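Local coordinates for Tol-Pal system protein TolB (Acinetobacter baumannii, PDB 7MX5) that probably works in the periplasm as part of the Tol-Pal system, thought to take part in outer membrane invagination during cell division and to maintain membrane integrity, at residues 225-230 with 241-245; 174-179 with 218-223. One frame throughout, in Å; residues are numbered along the deposited sequence.

Interaction 1 of 2, residues 225-230 with 241-245; sequences GKSMLF and YQMDL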
loop_
_atom_site.group_PDB
_atom_site.type_symbol
_atom_site.label_atom_id
_atom_site.label_comp_id
_atom_site.label_asym_id
_atom_site.label_seq_id
_atom_site.Cartn_x
_atom_site.Cartn_y
_atom_site.Cartn_z
ATOM N N GLY A 225 8.344 10.686 -14.121
ATOM C CA GLY A 225 8.132 11.940 -13.427
ATOM C C GLY A 225 7.868 13.125 -14.324
ATOM O O GLY A 225 8.028 14.268 -13.887
ATOM N N LYS A 226 7.460 12.889 -15.573
ATOM C CA LYS A 226 7.262 13.963 -16.534
ATOM C C LYS A 226 5.810 14.191 -16.921
ATOM O O LYS A 226 5.495 15.259 -17.456
ATOM C CB LYS A 226 8.072 13.692 -17.811
ATOM C CG LYS A 226 9.537 13.378 -17.565
ATOM C CD LYS A 226 10.415 13.972 -18.653
ATOM C CE LYS A 226 11.869 14.033 -18.217
ATOM N NZ LYS A 226 12.290 15.422 -17.884
ATOM N N SER A 227 4.923 13.231 -16.671
ATOM C CA SER A 227 3.545 13.335 -17.126
ATOM C C SER A 227 2.597 12.847 -16.040
ATOM O O SER A 227 2.995 12.159 -15.096
ATOM C CB SER A 227 3.321 12.538 -18.418
ATOM O OG SER A 227 4.252 12.919 -19.416
ATOM N N MET A 228 1.327 13.214 -16.194
ATOM C CA MET A 228 0.275 12.809 -15.273
ATOM C C MET A 228 -1.004 12.552 -16.055
ATOM O O MET A 228 -1.372 13.337 -16.934
ATOM C CB MET A 228 0.025 13.879 -14.201
ATOM C CG MET A 228 -1.272 13.692 -13.427
ATOM S SD MET A 228 -1.749 15.148 -12.476
ATOM C CE MET A 228 -2.987 15.845 -13.568
ATOM N N LEU A 229 -1.672 11.447 -15.738
ATOM C CA LEU A 229 -2.976 11.137 -16.300
ATOM C C LEU A 229 -4.074 11.551 -15.329
ATOM O O LEU A 229 -3.882 11.553 -14.111
ATOM C CB LEU A 229 -3.105 9.645 -16.615
ATOM C CG LEU A 229 -2.305 9.107 -17.802
ATOM C CD1 LEU A 229 -2.147 7.603 -17.685
ATOM C CD2 LEU A 229 -2.963 9.479 -19.119
ATOM N N PHE A 230 -5.231 11.906 -15.883
ATOM C CA PHE A 230 -6.375 12.275 -15.063
ATOM C C PHE A 230 -7.645 12.104 -15.880
ATOM O O PHE A 230 -7.617 12.089 -17.114
ATOM C CB PHE A 230 -6.257 13.709 -14.529
ATOM C CG PHE A 230 -6.214 14.765 -15.601
ATOM C CD1 PHE A 230 -5.049 15.009 -16.311
ATOM C CD2 PHE A 230 -7.337 15.523 -15.887
ATOM C CE1 PHE A 230 -5.009 15.984 -17.290
ATOM C CE2 PHE A 230 -7.303 16.499 -16.865
ATOM C CZ PHE A 230 -6.137 16.732 -17.566
ATOM N N TYR A 241 -7.199 11.975 -19.887
ATOM C CA TYR A 241 -6.294 12.991 -20.402
ATOM C C TYR A 241 -4.896 12.744 -19.856
ATOM O O TYR A 241 -4.729 12.256 -18.734
ATOM C CB TYR A 241 -6.759 14.396 -20.004
ATOM C CG TYR A 241 -8.059 14.831 -20.637
ATOM C CD1 TYR A 241 -9.278 14.490 -20.065
ATOM C CD2 TYR A 241 -8.070 15.565 -21.813
ATOM C CE1 TYR A 241 -10.471 14.880 -20.644
ATOM C CE2 TYR A 241 -9.259 15.966 -22.392
ATOM C CZ TYR A 241 -10.455 15.615 -21.809
ATOM O OH TYR A 241 -11.637 16.008 -22.392
ATOM N N GLN A 242 -3.888 13.083 -20.654
ATOM C CA GLN A 242 -2.502 13.062 -20.207
ATOM C C GLN A 242 -1.973 14.486 -20.148
ATOM O O GLN A 242 -2.087 15.237 -21.123
ATOM C CB GLN A 242 -1.615 12.217 -21.124
ATOM C CG GLN A 242 -0.229 11.977 -20.534
ATOM C CD GLN A 242 0.677 11.166 -21.435
ATOM O OE1 GLN A 242 0.344 10.888 -22.586
ATOM N NE2 GLN A 242 1.835 10.778 -20.911
ATOM N N MET A 243 -1.399 14.852 -19.010
ATOM C CA MET A 243 -0.796 16.162 -18.830
ATOM C C MET A 243 0.718 16.065 -18.910
ATOM O O MET A 243 1.312 15.079 -18.470
ATOM C CB MET A 243 -1.192 16.777 -17.489
ATOM C CG MET A 243 -1.196 18.288 -17.515
ATOM S SD MET A 243 -1.242 19.028 -15.883
ATOM C CE MET A 243 -2.540 20.234 -16.127
ATOM N N ASP A 244 1.334 17.093 -19.480
ATOM C CA ASP A 244 2.779 17.263 -19.445
ATOM C C ASP A 244 3.099 18.280 -18.357
ATOM O O ASP A 244 2.612 19.416 -18.404
ATOM C CB ASP A 244 3.312 17.715 -20.803
ATOM C CG ASP A 244 4.789 18.049 -20.766
ATOM O OD1 ASP A 244 5.536 17.374 -20.026
ATOM O OD2 ASP A 244 5.204 18.981 -21.484
ATOM N N LEU A 245 3.907 17.869 -17.378
ATOM C CA LEU A 245 4.091 18.678 -16.176
ATOM C C LEU A 245 4.796 19.996 -16.467
ATOM O O LEU A 245 4.560 20.988 -15.768
ATOM C CB LEU A 245 4.875 17.884 -15.129
ATOM C CG LEU A 245 4.223 16.613 -14.579
ATOM C CD1 LEU A 245 4.821 16.250 -13.228
ATOM C CD2 LEU A 245 2.713 16.768 -14.474
#

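Interaction 2 of 2, residues 174-179 with 218-223; sequences SPAWTP and APSFSP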
loop_
_atom_site.group_PDB
_atom_site.type_symbol
_atom_site.label_atom_id
_atom_site.label_comp_id
_atom_site.label_asym_id
_atom_site.label_seq_id
_atom_site.Cartn_x
_atom_site.Cartn_y
_atom_site.Cartn_z
ATOM N N SER A 174 -9.127 10.605 -4.299
ATOM C CA SER A 174 -8.082 9.987 -5.108
ATOM C C SER A 174 -6.683 10.499 -4.783
ATOM O O SER A 174 -6.093 11.234 -5.584
ATOM C CB SER A 174 -8.379 10.206 -6.592
ATOM O OG SER A 174 -9.677 9.749 -6.924
ATOM N N PRO A 175 -6.112 10.128 -3.637
ATOM C CA PRO A 175 -4.696 10.438 -3.396
ATOM C C PRO A 175 -3.810 9.575 -4.285
ATOM O O PRO A 175 -4.007 8.362 -4.389
ATOM C CB PRO A 175 -4.494 10.115 -1.909
ATOM C CG PRO A 175 -5.831 9.713 -1.371
ATOM C CD PRO A 175 -6.731 9.403 -2.517
ATOM N N ALA A 176 -2.839 10.212 -4.935
ATOM C CA ALA A 176 -1.929 9.533 -5.847
ATOM C C ALA A 176 -0.497 9.900 -5.493
ATOM O O ALA A 176 -0.181 11.080 -5.313
ATOM C CB ALA A 176 -2.225 9.898 -7.304
ATOM N N TRP A 177 0.364 8.891 -5.403
ATOM C CA TRP A 177 1.744 9.083 -4.984
ATOM C C TRP A 177 2.624 9.422 -6.179
ATOM O O TRP A 177 2.524 8.787 -7.235
ATOM C CB TRP A 177 2.271 7.828 -4.287
ATOM C CG TRP A 177 1.834 7.703 -2.865
ATOM C CD1 TRP A 177 0.791 6.964 -2.392
ATOM C CD2 TRP A 177 2.431 8.333 -1.725
ATOM N NE1 TRP A 177 0.699 7.095 -1.027
ATOM C CE2 TRP A 177 1.694 7.931 -0.594
ATOM C CE3 TRP A 177 3.516 9.198 -1.553
ATOM C CZ2 TRP A 177 2.007 8.364 0.693
ATOM C CZ3 TRP A 177 3.825 9.626 -0.275
ATOM C CH2 TRP A 177 3.074 9.209 0.831
ATOM N N THR A 178 3.482 10.422 -6.008
ATOM C CA THR A 178 4.476 10.732 -7.018
ATOM C C THR A 178 5.520 9.613 -7.069
ATOM O O THR A 178 5.744 8.922 -6.070
ATOM C CB THR A 178 5.122 12.089 -6.716
ATOM O OG1 THR A 178 4.904 12.981 -7.817
ATOM C CG2 THR A 178 6.611 11.965 -6.453
ATOM N N PRO A 179 6.145 9.391 -8.236
ATOM C CA PRO A 179 7.016 8.208 -8.404
ATOM C C PRO A 179 8.039 7.993 -7.297
ATOM O O PRO A 179 8.254 6.845 -6.888
ATOM C CB PRO A 179 7.707 8.473 -9.748
ATOM C CG PRO A 179 6.832 9.421 -10.469
ATOM C CD PRO A 179 5.938 10.123 -9.497
ATOM N N ALA A 218 -8.991 11.380 -10.318
ATOM C CA ALA A 218 -8.229 10.141 -10.431
ATOM C C ALA A 218 -6.853 10.393 -11.038
ATOM O O ALA A 218 -6.579 9.944 -12.159
ATOM C CB ALA A 218 -8.994 9.111 -11.263
ATOM N N PRO A 219 -5.963 11.093 -10.341
ATOM C CA PRO A 219 -4.638 11.361 -10.905
ATOM C C PRO A 219 -3.727 10.147 -10.822
ATOM O O PRO A 219 -3.892 9.263 -9.978
ATOM C CB PRO A 219 -4.103 12.510 -10.040
ATOM C CG PRO A 219 -4.871 12.444 -8.767
ATOM C CD PRO A 219 -6.128 11.656 -8.989
ATOM N N SER A 220 -2.755 10.116 -11.731
ATOM C CA SER A 220 -1.750 9.065 -11.772
ATOM C C SER A 220 -0.530 9.615 -12.493
ATOM O O SER A 220 -0.665 10.279 -13.524
ATOM C CB SER A 220 -2.271 7.807 -12.474
ATOM O OG SER A 220 -1.257 6.821 -12.572
ATOM N N PHE A 221 0.652 9.336 -11.953
ATOM C CA PHE A 221 1.881 9.978 -12.395
ATOM C C PHE A 221 2.749 9.017 -13.195
ATOM O O PHE A 221 2.827 7.823 -12.885
ATOM C CB PHE A 221 2.663 10.520 -11.199
ATOM C CG PHE A 221 2.041 11.735 -10.586
ATOM C CD1 PHE A 221 2.179 12.976 -11.184
ATOM C CD2 PHE A 221 1.298 11.635 -9.422
ATOM C CE1 PHE A 221 1.601 14.097 -10.627
ATOM C CE2 PHE A 221 0.719 12.751 -8.862
ATOM C CZ PHE A 221 0.869 13.984 -9.465
ATOM N N SER A 222 3.394 9.554 -14.227
ATOM C CA SER A 222 4.271 8.764 -15.072
ATOM C C SER A 222 5.492 8.292 -14.285
ATOM O O SER A 222 5.987 9.007 -13.409
ATOM C CB SER A 222 4.724 9.584 -16.275
ATOM O OG SER A 222 4.175 9.090 -17.480
ATOM N N PRO A 223 5.989 7.087 -14.570
ATOM C CA PRO A 223 7.219 6.631 -13.901
ATOM C C PRO A 223 8.405 7.554 -14.120
ATOM O O PRO A 223 9.256 7.673 -13.229
ATOM C CB PRO A 223 7.468 5.245 -14.512
ATOM C CG PRO A 223 6.165 4.809 -15.073
ATOM C CD PRO A 223 5.327 6.022 -15.342
HETATM O O HOH W 1 0.239 7.799 -9.404
#

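Interaction 1 of 2, residues 225-230 with 241-245
Phe230 lays one face of its ring over the CB of Tyr241, a CH-pi contact with that CB 3.7 Å from the ring centroid; the two rings themselves, planes 20° apart, are slid so far that they barely overlap. The backbones behind these side chains pair in antiparallel fashion. Phe230 and Tyr241 form one hydrogen-bonded pair, with Phe230 N to Tyr241 O at 2.9 Å and Tyr241 N to Phe230 O at 2.8 Å, and Met228 and Met243 form the next, with Met228 N to Met243 O at 2.9 Å and Met243 N to Met228 O at 2.6 Å. Past the end of the strands, Leu245 N still reaches Lys226 O at 3.1 Å, and Leu245 CD2 lies 4.0 Å from Met228 CB. Met228, Phe230, Tyr241 and Met243 share one face of the sheet; Ser227, Leu229, Gln242 and Asp244 share the other, where Leu229 CD2 packs 3.7 Å from Gln242 CB. This is the hairpin of the two middle strands in a four-stranded beta-propeller blade. Strand 215-221 flanks it at 227-232 and strand 249-252 at 239-244, while Met228 and Met243 meet Ile209 of strand 206-211 in the preceding blade and Leu229 packs on Ala263 and Tyr265 of the following one.

Interaction 2 of 2, residues 174-179 with 218-223
Three residues carry most of this contact: Phe221, Pro179 and Ala176. The Phe221 side chain reaches across to the end of strand 174-177, its CE2 4.0 Å from Ala176 O at the ring edge, while Thr178 OG1 sits over one ring face, 4.2 Å from Phe221 CD2. Pro179 covers the base of the same side chain, Pro179 CD lying 3.7 Å from Phe221 CB, and presses its CG to 3.1 Å from Ser222 O. Ala176 points its methyl group toward the other strand, where Ala176 CB comes 3.2 Å from Pro219 O and 4.0 Å from Pro219 CG. Farther back, Ser174 O lies 3.4 Å from Pro219 CD.

The strands run almost exactly parallel, at 3°, yet their axes come no closer than 6.4 Å and no direct hydrogen bond joins them. A water fills part of the gap, accepting from Phe221 N at 3.0 Å and donating a weak bond to Trp177 O at 3.3 Å. Such side-by-side packing is how the first, innermost strands of successive propeller blades meet around the central axis. Each belongs to its own sheet: Ala176 pairs through its backbone with Ala185 of strand 183-188, whose Val187 also touches Pro219, and Ser220 pairs with Leu229 of strand 227-232; Pro175 turns back onto strand 135-141 of the preceding blade.

How the interactions relate
Interaction 2 comes first along the chain and closes before interaction 1 opens, their centres about 9 Å apart on the same side of the molecule. Both reach the sheet 215-221, 227-232, 239-244, 249-252: interaction 1 joins its two middle strands, whereas interaction 2 sets its innermost strand against that of the blade before. Strands 215-221 and 227-232 are consecutive, and they connect the contacts directly through probable hydrogen bonds, Leu229 N to Ser220 O at 2.7 Å and Ser222 N to Ser227 O at 2.8 Å, with Met228 CB 3.8 Å from Phe221 CD1. One contact thus builds a blade and the other docks it onto its neighbour in the propeller.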